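Local coordinates for sialidase domain-containing protein (Dyadobacter fermentans, PDB 5HX0) that is of unknown function but has the six-bladed beta-propeller fold of the sialidases, which suggests that it may recognise or process glycans, at residues A[59-64]-A[382-387]; A[71-76]-A[99-104]; A[170-175]-A[186-191]; A[220-225]-A[238-243]; A[324-329]-A[340-345]. All coordinates share one frame; numbering follows the deposited sequence.

How the contacts relate
The five contacts are spread around a six-bladed beta-propeller built from antiparallel sheets. Contact 1 brings together segments 318 residues apart, on strands 56-65 and 378-385; the other four contacts follow in series along the intervening chain. Contact 2 shares the sheet of strand 56-65, its centre about 10 Å from that of contact 1. Contacts 3 and 4, whose centres lie about 11 Å apart, belong to successive blades, with P188 packed on W222. Contact 5 is on a further blade, its centre about 28 Å from that of contact 3. Contacts 2, 4 and 5 pair strands within blades, and contact 3 lies at a blade's outer edge, whereas contact 1 packs the first blade against the last, the blade in which strands 42-51 and 393-401 close the ring.

Contact 1 of 5, residues A[59-64]-A[382-387]; sequences AFPSVI and SYYFNV
A59 and Y384 lie on strands that run almost antiparallel, at 170°, yet the axes approach only to 5.7 Å and no hydrogen bond crosses between them. Side chains make the contact instead. The methyl CB of A59 sits over one face of the Y384 ring, 3.5 Å from its centroid. The same methyl lies over the centre of the F60 ring; compact alanine suits a place where one methyl meets both rings. Y384 CG stands between the backbone N and the carbonyl carbon (chi1 83°), which sets the ring beside the alanine. F60 and Y384 lie side by side and point the same way, their planes 66° apart, with F60 CE1 3.6 Å from Y384 CE1. The hydroxyl at the end of Y384 is held by D365. P61, which has no N-H to satisfy, lays its ring against the other backbone, CG reaching Y383 CA at 3.6 Å. Farther along, V63 CG1 approaches S382 OG at 3.7 Å, a hydroxyl bonded to the W370 carbonyl. The contact is a seam between propeller blades: strand 56-65 pairs with strand 71-79 in its sheet, and strand 378-385 lies between strands 367-375 and 393-401 of the closing blade.

Contact 2 of 5, residues A[71-76]-A[99-104]; sequences IVLAFR and VSVKSK
From I71 with S103 to F75 with V99, the two strands form a regular antiparallel ladder, their axes 4.6 Å apart at closest and their directions 150° apart, as in a twisted sheet. Three hydrogen-bonded pairs supply six backbone bonds, among them L73 N to V101 O at 2.9 Å. On the face that carries I71, L73 and F75, the main side-chain contact is a CH-pi one: V99 CG2 lies over a face of the F75 ring, 3.6 Å from its centroid and displaced toward the rim at CZ. V99 CG2 stands between the backbone N and carbonyl carbon (chi1 of CG1 -58°), which turns this methyl to the ring. V101 CG1 meets the edge of the same ring, at 4.2 Å from F75 CE1. Beta-branched valines suit this place, being at home in strands and placing methyls close to the backbone. On the other face, A74 and S100, a non-hydrogen-bonded pair of small residues, bring their CA atoms to 4.2 Å. The extended chain of K102 ends in a salt bridge with E114 of strand 114-117. The backbone bonds thus set the register, and the F75 ring with V99 and V101 adds apolar packing on one face.

Contact 3 of 5, residues A[170-175]-A[186-191]; sequences GYVLRS and LYPPHI
V172 and L186 exchange two backbone hydrogen bonds, V172 N to L186 O and L186 N to V172 O, both 2.8 Å long; the second is the straighter, with 171° at its hydrogen. They form a single antiparallel hydrogen-bonded pair at the end of strand 183-186, after which the chain leaves the sheet. P188 has no N-H with which to prolong the ladder, and it packs instead. Its CD lies 3.6 Å from G170 O, and its CG touches V172 CG2 at 3.9 Å, a methyl set anti to the carbonyl carbon of V172 (chi1 of CG1 -177°). G170, with no side chain, lets the proline ring come close to its backbone. Y187 turns the edge of its ring to the same carbonyl, CD1 being 3.4 Å from G170 O, while CE1 rests 3.9 Å from Y171 CB. Y171 itself carries its hydroxyl away to a hydrogen bond with S124. Farther along, the extended chain of R174 lays CD against L186 CD1 at 4.1 Å, and its NE is bonded to the carbonyl of K245. Strand pairing thus gives way to proline and tyrosine packing where the blade's outer strand passes into the loop.

Contact 4 of 5, residues A[220-225]-A[238-243]; sequences ILWVVA and HLLISD
L240 CB rises from its strand 3.7 Å from W222 O, the carbonyl that accepts the hydrogen bond from L240 N. CG comes next, set anti to the carbonyl carbon (chi1 -51°), and it meets both methyls of V224, the nearer being CG2 at 3.9 Å. At the tip, CD1 touches V224 CG1 at 3.7 Å and W222 CE3 at 4.1 Å. CD2, the other tip, packs on I191. L240 and W222 run side by side, whereas V224 crosses L240 at about a right angle and places its CG1 over the centre of the indole, 3.5 Å above the plane. Branched leucine suits meeting ring and valine together. L240, W222 and V224 belong to the beta hairpin of strands 220-229 and 234-242 in one propeller blade, and three hydrogen-bonded pairs, from I220 with S242 to V224 with H238, join its segments here. The opposite face of the pair is wholly apolar: L239 CD1 reaches V223 CG2 at 3.9 Å, and L221 CD2 lies 3.9 Å from I241 CG1. That face packs against V268 and A266 of the next blade. On the W222 face, H238 NE2 is bonded to S236 and ND1 to the hydroxyl of Y251.

Contact 5 of 5, residues A[324-329]-A[340-345]; sequences VLLSYG and RILNAE
The hydroxyl of Y328 is held by two charged side chains: R340 NE donates to Y328 OH over 2.9 Å, and a carboxylate oxygen of E354 is hydrogen-bonded to the same hydroxyl. Y328 and R340 lie on the beta hairpin of strands 324-330 and 336-342, the central pair of a propeller blade, and E354 comes from its outer strand. Y328 OH sits in the plane of the guanidinium, and the N-H points to it at 160°. The arginine chain reaches it by bending at chi3 (73°), which swings NE back toward the neighbouring strand. R340 NH2 forms a salt bridge with E354, so tyrosine, arginine and glutamate make a closed polar cluster; a buried charge is probably tolerated because its opposite lies beside it. F309 flanks the group through a cation-pi contact with R340. The shortest backbone bond runs from L342 N to V324 O at 2.7 Å. Leucine and isoleucine supply the apolar packing: L326 CD2 meets L342 CD1 at 4.2 Å on the arginine's face, and on the other L325 CD1 meets I341 CG1 at 3.9 Å. At the far end, V324 CG2 lies 3.9 Å from N343 O.

Contact 1 of 5, residues A[59-64]-A[382-387]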
# COMPACT_ATOMS: atom_id res chain seq x y z
N ALA A 59 11.44 -10.27 -2.93
CA ALA A 59 12.62 -10.20 -3.79
C ALA A 59 13.34 -8.87 -3.65
O ALA A 59 12.81 -7.90 -3.11
CB ALA A 59 12.23 -10.44 -5.26
N PHE A 60 14.57 -8.83 -4.18
CA PHE A 60 15.36 -7.61 -4.37
C PHE A 60 15.67 -6.93 -3.03
O PHE A 60 15.19 -5.81 -2.78
CB PHE A 60 14.61 -6.63 -5.31
CG PHE A 60 13.97 -7.32 -6.52
CD1 PHE A 60 14.74 -8.15 -7.34
CD2 PHE A 60 12.63 -7.16 -6.80
CE1 PHE A 60 14.17 -8.81 -8.45
CE2 PHE A 60 12.03 -7.82 -7.90
CZ PHE A 60 12.81 -8.64 -8.73
N PRO A 61 16.46 -7.55 -2.15
CA PRO A 61 16.70 -6.94 -0.84
C PRO A 61 17.83 -5.92 -0.83
O PRO A 61 18.75 -5.94 -1.66
CB PRO A 61 17.07 -8.14 0.03
CG PRO A 61 17.88 -9.04 -0.97
CD PRO A 61 17.13 -8.86 -2.29
N SER A 62 17.74 -4.98 0.11
CA SER A 62 18.90 -4.22 0.53
C SER A 62 18.88 -4.17 2.05
O SER A 62 17.84 -4.38 2.68
CB SER A 62 18.95 -2.81 -0.09
OG SER A 62 17.88 -2.01 0.35
N VAL A 63 20.03 -3.90 2.65
CA VAL A 63 20.14 -4.04 4.10
C VAL A 63 21.20 -3.10 4.66
O VAL A 63 22.25 -2.88 4.04
CB VAL A 63 20.38 -5.53 4.47
CG1 VAL A 63 21.62 -6.09 3.75
CG2 VAL A 63 20.52 -5.71 5.97
N ILE A 64 20.89 -2.53 5.83
CA ILE A 64 21.79 -1.65 6.58
C ILE A 64 21.81 -2.14 8.02
O ILE A 64 20.97 -2.95 8.43
CB ILE A 64 21.32 -0.18 6.53
CG1 ILE A 64 19.90 -0.12 7.12
CG2 ILE A 64 21.31 0.34 5.06
CD1 ILE A 64 19.43 1.24 7.50
N SER A 382 22.90 -10.91 2.10
CA SER A 382 21.51 -11.22 1.82
C SER A 382 21.26 -11.27 0.31
O SER A 382 22.05 -10.76 -0.49
CB SER A 382 20.57 -10.18 2.46
OG SER A 382 20.60 -8.97 1.71
N TYR A 383 20.16 -11.91 -0.07
CA TYR A 383 19.76 -12.05 -1.47
C TYR A 383 18.33 -12.58 -1.45
O TYR A 383 17.80 -12.92 -0.39
CB TYR A 383 20.69 -12.98 -2.27
CG TYR A 383 21.13 -14.22 -1.51
CD1 TYR A 383 20.34 -15.37 -1.48
CD2 TYR A 383 22.33 -14.22 -0.79
CE1 TYR A 383 20.74 -16.50 -0.77
CE2 TYR A 383 22.74 -15.36 -0.09
CZ TYR A 383 21.93 -16.48 -0.08
OH TYR A 383 22.33 -17.59 0.62
N TYR A 384 17.69 -12.62 -2.62
CA TYR A 384 16.46 -13.39 -2.69
C TYR A 384 16.73 -14.66 -3.47
O TYR A 384 17.76 -14.80 -4.16
CB TYR A 384 15.26 -12.58 -3.27
CG TYR A 384 15.15 -12.51 -4.78
CD1 TYR A 384 16.00 -11.69 -5.52
CD2 TYR A 384 14.14 -13.21 -5.47
CE1 TYR A 384 15.89 -11.59 -6.93
CE2 TYR A 384 14.03 -13.12 -6.89
CZ TYR A 384 14.91 -12.30 -7.60
OH TYR A 384 14.82 -12.19 -8.99
N PHE A 385 15.86 -15.65 -3.26
CA PHE A 385 16.23 -17.00 -3.63
C PHE A 385 14.98 -17.83 -3.87
O PHE A 385 13.87 -17.45 -3.49
CB PHE A 385 17.10 -17.67 -2.54
CG PHE A 385 18.10 -18.64 -3.09
CD1 PHE A 385 19.20 -18.17 -3.80
CD2 PHE A 385 17.93 -20.01 -2.92
CE1 PHE A 385 20.14 -19.06 -4.32
CE2 PHE A 385 18.84 -20.91 -3.44
CZ PHE A 385 19.95 -20.44 -4.15
N ASN A 386 15.18 -18.96 -4.54
CA ASN A 386 14.16 -20.00 -4.64
C ASN A 386 14.89 -21.32 -4.83
O ASN A 386 15.94 -21.37 -5.49
CB ASN A 386 13.17 -19.80 -5.80
CG ASN A 386 13.80 -20.10 -7.16
OD1 ASN A 386 13.75 -21.23 -7.64
ND2 ASN A 386 14.42 -19.08 -7.77
N VAL A 387 14.34 -22.36 -4.22
CA VAL A 387 14.75 -23.75 -4.45
C VAL A 387 13.66 -24.42 -5.28
O VAL A 387 12.56 -23.85 -5.41
CB VAL A 387 15.00 -24.48 -3.12
CG1 VAL A 387 16.14 -23.85 -2.36
CG2 VAL A 387 13.74 -24.50 -2.26

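Contact 2 of 5, residues A[71-76]-A[99-104]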
# COMPACT_ATOMS: atom_id res chain seq x y z
N ILE A 71 19.57 -4.37 12.56
CA ILE A 71 19.73 -4.60 11.13
C ILE A 71 18.36 -4.45 10.48
O ILE A 71 17.39 -5.08 10.90
CB ILE A 71 20.30 -6.01 10.88
CG1 ILE A 71 21.62 -6.18 11.65
CG2 ILE A 71 20.48 -6.28 9.38
CD1 ILE A 71 21.96 -7.65 11.90
N VAL A 72 18.28 -3.61 9.45
CA VAL A 72 17.02 -3.34 8.76
C VAL A 72 17.19 -3.80 7.32
O VAL A 72 18.04 -3.27 6.60
CB VAL A 72 16.65 -1.85 8.80
CG1 VAL A 72 15.26 -1.65 8.12
CG2 VAL A 72 16.65 -1.34 10.23
N LEU A 73 16.37 -4.76 6.89
CA LEU A 73 16.43 -5.24 5.51
C LEU A 73 15.13 -4.92 4.79
O LEU A 73 14.05 -5.35 5.23
CB LEU A 73 16.74 -6.74 5.46
CG LEU A 73 16.81 -7.42 4.07
CD1 LEU A 73 17.70 -8.67 4.14
CD2 LEU A 73 15.45 -7.81 3.52
N ALA A 74 15.24 -4.18 3.68
CA ALA A 74 14.09 -3.78 2.87
C ALA A 74 13.98 -4.71 1.68
O ALA A 74 15.00 -5.15 1.14
CB ALA A 74 14.25 -2.34 2.36
N PHE A 75 12.75 -5.01 1.27
CA PHE A 75 12.57 -5.81 0.06
C PHE A 75 11.21 -5.50 -0.55
O PHE A 75 10.36 -4.84 0.04
CB PHE A 75 12.72 -7.33 0.33
CG PHE A 75 11.73 -7.90 1.33
CD1 PHE A 75 11.94 -7.73 2.70
CD2 PHE A 75 10.63 -8.62 0.91
CE1 PHE A 75 11.07 -8.26 3.63
CE2 PHE A 75 9.75 -9.17 1.84
CZ PHE A 75 9.97 -8.99 3.20
N ARG A 76 11.07 -5.94 -1.80
CA ARG A 76 9.81 -5.84 -2.52
C ARG A 76 8.96 -7.05 -2.19
O ARG A 76 9.42 -8.19 -2.34
CB ARG A 76 10.07 -5.80 -4.04
CG ARG A 76 8.78 -5.77 -4.91
CD ARG A 76 9.15 -5.96 -6.39
NE ARG A 76 8.00 -5.82 -7.31
CZ ARG A 76 7.20 -6.82 -7.68
NH1 ARG A 76 7.38 -8.05 -7.19
NH2 ARG A 76 6.20 -6.59 -8.53
N VAL A 99 8.72 -3.23 1.85
CA VAL A 99 8.55 -3.67 3.24
C VAL A 99 9.91 -3.99 3.84
O VAL A 99 10.93 -4.06 3.14
CB VAL A 99 7.60 -4.89 3.34
CG1 VAL A 99 6.23 -4.56 2.75
CG2 VAL A 99 8.19 -6.08 2.65
N SER A 100 9.93 -4.24 5.15
CA SER A 100 11.18 -4.56 5.83
C SER A 100 10.97 -5.62 6.91
O SER A 100 9.88 -5.75 7.48
CB SER A 100 11.81 -3.32 6.50
OG SER A 100 10.95 -2.86 7.54
N VAL A 101 12.05 -6.36 7.20
CA VAL A 101 12.16 -7.16 8.41
C VAL A 101 13.45 -6.74 9.09
O VAL A 101 14.31 -6.09 8.49
CB VAL A 101 12.13 -8.69 8.15
CG1 VAL A 101 10.71 -9.14 7.67
CG2 VAL A 101 13.19 -9.09 7.14
N LYS A 102 13.56 -7.09 10.38
CA LYS A 102 14.63 -6.58 11.24
C LYS A 102 15.26 -7.70 12.06
O LYS A 102 14.63 -8.74 12.31
CB LYS A 102 14.11 -5.49 12.21
CG LYS A 102 13.55 -4.27 11.49
CD LYS A 102 12.87 -3.30 12.47
CE LYS A 102 12.61 -1.96 11.74
NZ LYS A 102 11.72 -0.98 12.45
N SER A 103 16.50 -7.48 12.49
CA SER A 103 17.28 -8.48 13.21
C SER A 103 18.29 -7.79 14.11
O SER A 103 18.79 -6.71 13.78
CB SER A 103 18.01 -9.43 12.24
OG SER A 103 18.81 -10.38 12.94
N LYS A 104 18.59 -8.41 15.24
CA LYS A 104 19.72 -7.98 16.06
C LYS A 104 21.01 -8.70 15.71
O LYS A 104 22.08 -8.24 16.09
CB LYS A 104 19.44 -8.21 17.54
CG LYS A 104 18.33 -7.35 18.09
CD LYS A 104 17.88 -7.83 19.46
CE LYS A 104 16.52 -7.24 19.84
NZ LYS A 104 15.40 -7.82 19.04

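Contact 3 of 5, residues A[170-175]-A[186-191]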
# COMPACT_ATOMS: atom_id res chain seq x y z
N GLY A 170 11.77 6.71 -11.15
CA GLY A 170 12.24 6.65 -9.79
C GLY A 170 11.47 7.52 -8.79
O GLY A 170 10.77 8.47 -9.13
N TYR A 171 11.62 7.14 -7.52
CA TYR A 171 11.22 7.97 -6.39
C TYR A 171 12.03 7.50 -5.19
O TYR A 171 12.44 6.35 -5.13
CB TYR A 171 9.72 7.90 -6.10
CG TYR A 171 8.99 6.57 -6.31
CD1 TYR A 171 8.94 5.60 -5.31
CD2 TYR A 171 8.29 6.34 -7.48
CE1 TYR A 171 8.22 4.41 -5.50
CE2 TYR A 171 7.58 5.17 -7.69
CZ TYR A 171 7.55 4.21 -6.70
OH TYR A 171 6.82 3.07 -6.94
N VAL A 172 12.29 8.41 -4.26
CA VAL A 172 13.15 8.15 -3.11
C VAL A 172 12.42 8.58 -1.85
O VAL A 172 11.88 9.69 -1.80
CB VAL A 172 14.50 8.91 -3.23
CG1 VAL A 172 15.42 8.56 -2.07
CG2 VAL A 172 15.16 8.59 -4.56
N LEU A 173 12.39 7.71 -0.86
CA LEU A 173 11.91 8.06 0.47
C LEU A 173 13.10 8.31 1.39
O LEU A 173 14.18 7.75 1.21
CB LEU A 173 11.04 6.94 1.04
CG LEU A 173 10.06 6.60 -0.07
CD1 LEU A 173 9.73 5.16 -0.06
CD2 LEU A 173 8.83 7.47 0.01
N ARG A 174 12.86 9.11 2.42
CA ARG A 174 13.91 9.56 3.32
C ARG A 174 13.43 9.46 4.75
O ARG A 174 12.29 9.83 5.06
CB ARG A 174 14.27 11.00 2.96
CG ARG A 174 15.65 11.41 3.19
CD ARG A 174 15.93 12.73 2.43
NE ARG A 174 17.22 13.25 2.83
CZ ARG A 174 17.39 14.02 3.89
NH1 ARG A 174 16.33 14.38 4.63
NH2 ARG A 174 18.60 14.45 4.22
N SER A 175 14.28 8.98 5.64
CA SER A 175 13.96 8.93 7.06
C SER A 175 15.08 9.57 7.86
O SER A 175 16.26 9.25 7.65
CB SER A 175 13.72 7.51 7.55
OG SER A 175 13.50 7.50 8.95
N LEU A 186 10.49 11.86 -2.82
CA LEU A 186 11.23 12.84 -3.59
C LEU A 186 11.51 12.24 -4.95
O LEU A 186 11.93 11.08 -5.04
CB LEU A 186 12.55 13.17 -2.89
CG LEU A 186 12.41 13.70 -1.47
CD1 LEU A 186 13.77 13.96 -0.85
CD2 LEU A 186 11.56 14.97 -1.52
N TYR A 187 11.29 13.02 -6.01
CA TYR A 187 11.51 12.49 -7.35
C TYR A 187 12.88 12.89 -7.87
O TYR A 187 13.21 14.08 -7.87
CB TYR A 187 10.41 12.98 -8.29
CG TYR A 187 9.08 12.39 -7.88
CD1 TYR A 187 8.72 11.11 -8.28
CD2 TYR A 187 8.22 13.09 -7.05
CE1 TYR A 187 7.53 10.55 -7.88
CE2 TYR A 187 7.01 12.54 -6.66
CZ TYR A 187 6.68 11.27 -7.08
OH TYR A 187 5.49 10.70 -6.70
N PRO A 188 13.72 11.93 -8.27
CA PRO A 188 15.00 12.29 -8.88
C PRO A 188 14.77 13.12 -10.13
O PRO A 188 13.67 13.08 -10.72
CB PRO A 188 15.62 10.93 -9.23
CG PRO A 188 15.03 9.99 -8.22
CD PRO A 188 13.60 10.48 -8.04
N PRO A 189 15.76 13.89 -10.57
CA PRO A 189 15.60 14.62 -11.82
C PRO A 189 15.45 13.66 -12.98
O PRO A 189 15.95 12.53 -12.96
CB PRO A 189 16.90 15.43 -11.92
CG PRO A 189 17.90 14.63 -11.14
CD PRO A 189 17.12 14.04 -10.00
N HIS A 190 14.75 14.12 -14.01
CA HIS A 190 14.91 13.50 -15.32
C HIS A 190 16.26 13.92 -15.89
O HIS A 190 16.62 15.10 -15.83
CB HIS A 190 13.78 13.93 -16.25
CG HIS A 190 14.05 13.61 -17.69
ND1 HIS A 190 14.58 14.54 -18.56
CD2 HIS A 190 13.92 12.46 -18.38
CE1 HIS A 190 14.73 13.97 -19.75
NE2 HIS A 190 14.34 12.71 -19.67
N ILE A 191 17.03 12.98 -16.42
CA ILE A 191 18.33 13.32 -16.98
C ILE A 191 18.25 13.27 -18.50
O ILE A 191 17.49 12.49 -19.09
CB ILE A 191 19.47 12.42 -16.44
CG1 ILE A 191 19.16 10.94 -16.67
CG2 ILE A 191 19.69 12.71 -14.95
CD1 ILE A 191 20.39 10.04 -16.55

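Contact 4 of 5, residues A[220-225]-A[238-243]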
# COMPACT_ATOMS: atom_id res chain seq x y z
N ILE A 220 26.86 12.44 -1.90
CA ILE A 220 26.28 11.11 -2.18
C ILE A 220 26.38 10.83 -3.68
O ILE A 220 25.91 11.63 -4.49
CB ILE A 220 24.82 11.01 -1.73
CG1 ILE A 220 24.68 11.43 -0.27
CG2 ILE A 220 24.33 9.54 -1.92
CD1 ILE A 220 23.26 11.41 0.18
N LEU A 221 26.95 9.68 -4.01
CA LEU A 221 27.13 9.22 -5.38
C LEU A 221 26.03 8.22 -5.72
O LEU A 221 25.71 7.35 -4.92
CB LEU A 221 28.49 8.53 -5.53
CG LEU A 221 29.66 9.35 -5.03
CD1 LEU A 221 30.92 8.51 -5.02
CD2 LEU A 221 29.82 10.56 -5.93
N TRP A 222 25.47 8.33 -6.92
CA TRP A 222 24.39 7.44 -7.34
C TRP A 222 24.54 7.22 -8.84
O TRP A 222 24.42 8.17 -9.61
CB TRP A 222 23.02 8.04 -7.02
CG TRP A 222 21.87 7.11 -7.22
CD1 TRP A 222 21.90 5.75 -7.35
CD2 TRP A 222 20.49 7.49 -7.32
NE1 TRP A 222 20.62 5.25 -7.52
CE2 TRP A 222 19.74 6.31 -7.50
CE3 TRP A 222 19.82 8.72 -7.27
CZ2 TRP A 222 18.35 6.31 -7.62
CZ3 TRP A 222 18.45 8.74 -7.39
CH2 TRP A 222 17.72 7.54 -7.57
N VAL A 223 24.79 5.98 -9.26
CA VAL A 223 24.85 5.68 -10.69
C VAL A 223 23.48 5.17 -11.14
O VAL A 223 23.03 4.10 -10.70
CB VAL A 223 25.96 4.68 -11.01
CG1 VAL A 223 25.92 4.28 -12.50
CG2 VAL A 223 27.32 5.28 -10.64
N VAL A 224 22.84 5.92 -12.02
CA VAL A 224 21.47 5.64 -12.45
C VAL A 224 21.48 5.12 -13.88
O VAL A 224 22.46 5.22 -14.61
CB VAL A 224 20.54 6.88 -12.35
CG1 VAL A 224 20.40 7.35 -10.90
CG2 VAL A 224 21.05 8.01 -13.27
N ALA A 225 20.35 4.54 -14.27
CA ALA A 225 20.17 3.99 -15.61
C ALA A 225 19.28 4.93 -16.40
O ALA A 225 18.43 5.63 -15.84
CB ALA A 225 19.52 2.60 -15.54
N HIS A 238 24.90 6.75 -15.76
CA HIS A 238 25.22 8.15 -15.56
C HIS A 238 25.34 8.38 -14.06
O HIS A 238 24.58 7.81 -13.28
CB HIS A 238 24.14 9.04 -16.19
CG HIS A 238 23.90 8.70 -17.63
ND1 HIS A 238 24.62 9.29 -18.65
CD2 HIS A 238 23.11 7.77 -18.21
CE1 HIS A 238 24.25 8.76 -19.80
NE2 HIS A 238 23.35 7.83 -19.57
N LEU A 239 26.32 9.19 -13.65
CA LEU A 239 26.54 9.48 -12.24
C LEU A 239 25.75 10.72 -11.83
O LEU A 239 25.93 11.80 -12.41
CB LEU A 239 28.02 9.69 -11.96
CG LEU A 239 28.40 10.06 -10.52
CD1 LEU A 239 28.05 8.93 -9.56
CD2 LEU A 239 29.88 10.40 -10.43
N LEU A 240 24.90 10.57 -10.82
CA LEU A 240 24.30 11.70 -10.12
C LEU A 240 25.02 11.92 -8.80
O LEU A 240 25.55 11.00 -8.18
CB LEU A 240 22.81 11.49 -9.85
CG LEU A 240 21.91 11.08 -11.01
CD1 LEU A 240 20.47 11.06 -10.56
CD2 LEU A 240 22.10 12.00 -12.19
N ILE A 241 25.00 13.17 -8.35
CA ILE A 241 25.64 13.55 -7.10
C ILE A 241 24.68 14.42 -6.31
O ILE A 241 24.04 15.31 -6.88
CB ILE A 241 26.96 14.29 -7.39
CG1 ILE A 241 28.00 13.34 -8.00
CG2 ILE A 241 27.41 15.01 -6.17
CD1 ILE A 241 29.34 13.98 -8.27
N SER A 242 24.57 14.17 -5.01
CA SER A 242 23.77 14.99 -4.12
C SER A 242 24.67 15.66 -3.09
O SER A 242 25.42 14.97 -2.39
CB SER A 242 22.69 14.18 -3.41
OG SER A 242 22.00 15.05 -2.50
N ASP A 243 24.58 16.98 -2.97
CA ASP A 243 25.29 17.71 -1.93
C ASP A 243 24.39 18.12 -0.77
O ASP A 243 24.81 18.91 0.08
CB ASP A 243 25.96 18.97 -2.51
CG ASP A 243 27.13 18.63 -3.41
OD1 ASP A 243 28.10 18.00 -2.92
OD2 ASP A 243 27.08 18.98 -4.60

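Contact 5 of 5, residues A[324-329]-A[340-345]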
# COMPACT_ATOMS: atom_id res chain seq x y z
N VAL A 324 37.34 -5.11 -0.37
CA VAL A 324 35.99 -4.85 -0.85
C VAL A 324 35.32 -6.17 -1.21
O VAL A 324 35.81 -6.89 -2.08
CB VAL A 324 35.99 -3.90 -2.06
CG1 VAL A 324 34.56 -3.65 -2.55
CG2 VAL A 324 36.69 -2.58 -1.70
N LEU A 325 34.21 -6.48 -0.53
CA LEU A 325 33.41 -7.64 -0.87
C LEU A 325 32.46 -7.28 -2.01
O LEU A 325 31.59 -6.42 -1.84
CB LEU A 325 32.61 -8.14 0.34
CG LEU A 325 31.71 -9.36 0.04
CD1 LEU A 325 32.56 -10.58 -0.30
CD2 LEU A 325 30.80 -9.63 1.24
N LEU A 326 32.64 -7.91 -3.17
CA LEU A 326 31.79 -7.71 -4.34
C LEU A 326 30.90 -8.94 -4.46
O LEU A 326 31.40 -10.02 -4.77
CB LEU A 326 32.64 -7.53 -5.60
CG LEU A 326 31.91 -7.16 -6.89
CD1 LEU A 326 31.36 -5.74 -6.82
CD2 LEU A 326 32.87 -7.30 -8.07
N SER A 327 29.60 -8.80 -4.22
CA SER A 327 28.71 -9.94 -4.35
C SER A 327 27.79 -9.76 -5.55
O SER A 327 27.47 -8.63 -5.95
CB SER A 327 27.88 -10.14 -3.08
OG SER A 327 27.15 -8.98 -2.76
N TYR A 328 27.36 -10.88 -6.13
CA TYR A 328 26.54 -10.86 -7.33
C TYR A 328 25.73 -12.13 -7.47
O TYR A 328 26.09 -13.19 -6.94
CB TYR A 328 27.37 -10.66 -8.60
CG TYR A 328 28.66 -11.46 -8.62
CD1 TYR A 328 29.81 -10.97 -8.01
CD2 TYR A 328 28.74 -12.68 -9.28
CE1 TYR A 328 31.00 -11.67 -8.03
CE2 TYR A 328 29.95 -13.41 -9.31
CZ TYR A 328 31.06 -12.89 -8.68
OH TYR A 328 32.27 -13.56 -8.68
N GLY A 329 24.62 -12.02 -8.20
CA GLY A 329 23.85 -13.20 -8.55
C GLY A 329 24.50 -13.96 -9.69
O GLY A 329 25.19 -13.39 -10.55
N ARG A 340 33.48 -12.07 -4.73
CA ARG A 340 34.94 -12.08 -4.65
C ARG A 340 35.39 -10.87 -3.85
O ARG A 340 34.69 -9.86 -3.77
CB ARG A 340 35.58 -12.10 -6.05
CG ARG A 340 35.08 -11.06 -7.04
CD ARG A 340 35.61 -11.34 -8.47
NE ARG A 340 34.97 -12.49 -9.10
CZ ARG A 340 35.48 -13.17 -10.12
NH1 ARG A 340 36.67 -12.83 -10.63
NH2 ARG A 340 34.83 -14.21 -10.63
N ILE A 341 36.55 -10.97 -3.22
CA ILE A 341 37.06 -9.91 -2.37
C ILE A 341 38.17 -9.19 -3.11
O ILE A 341 39.20 -9.80 -3.43
CB ILE A 341 37.56 -10.45 -1.02
CG1 ILE A 341 36.40 -11.09 -0.24
CG2 ILE A 341 38.25 -9.33 -0.22
CD1 ILE A 341 36.84 -11.65 1.12
N LEU A 342 37.96 -7.91 -3.39
CA LEU A 342 38.91 -7.11 -4.14
C LEU A 342 39.85 -6.37 -3.19
O LEU A 342 39.53 -6.18 -2.02
CB LEU A 342 38.17 -6.12 -5.03
CG LEU A 342 37.05 -6.68 -5.92
CD1 LEU A 342 36.51 -5.59 -6.82
CD2 LEU A 342 37.57 -7.87 -6.75
N ASN A 343 41.00 -5.96 -3.71
CA ASN A 343 41.86 -5.07 -2.93
C ASN A 343 41.16 -3.71 -2.74
O ASN A 343 40.11 -3.44 -3.34
CB ASN A 343 43.24 -4.93 -3.57
CG ASN A 343 43.19 -4.42 -5.02
OD1 ASN A 343 42.29 -3.68 -5.41
ND2 ASN A 343 44.19 -4.80 -5.82
N ALA A 344 41.75 -2.86 -1.90
CA ALA A 344 41.08 -1.62 -1.50
C ALA A 344 40.72 -0.75 -2.70
O ALA A 344 39.67 -0.11 -2.73
CB ALA A 344 41.98 -0.84 -0.53
N GLU A 345 41.58 -0.73 -3.72
CA GLU A 345 41.30 0.13 -4.87
C GLU A 345 40.51 -0.57 -5.97
O GLU A 345 40.24 0.04 -7.02
CB GLU A 345 42.63 0.69 -5.41
CG GLU A 345 43.30 1.63 -4.40
CD GLU A 345 42.44 2.85 -4.06
OE1 GLU A 345 41.93 3.49 -5.00
OE2 GLU A 345 42.27 3.17 -2.84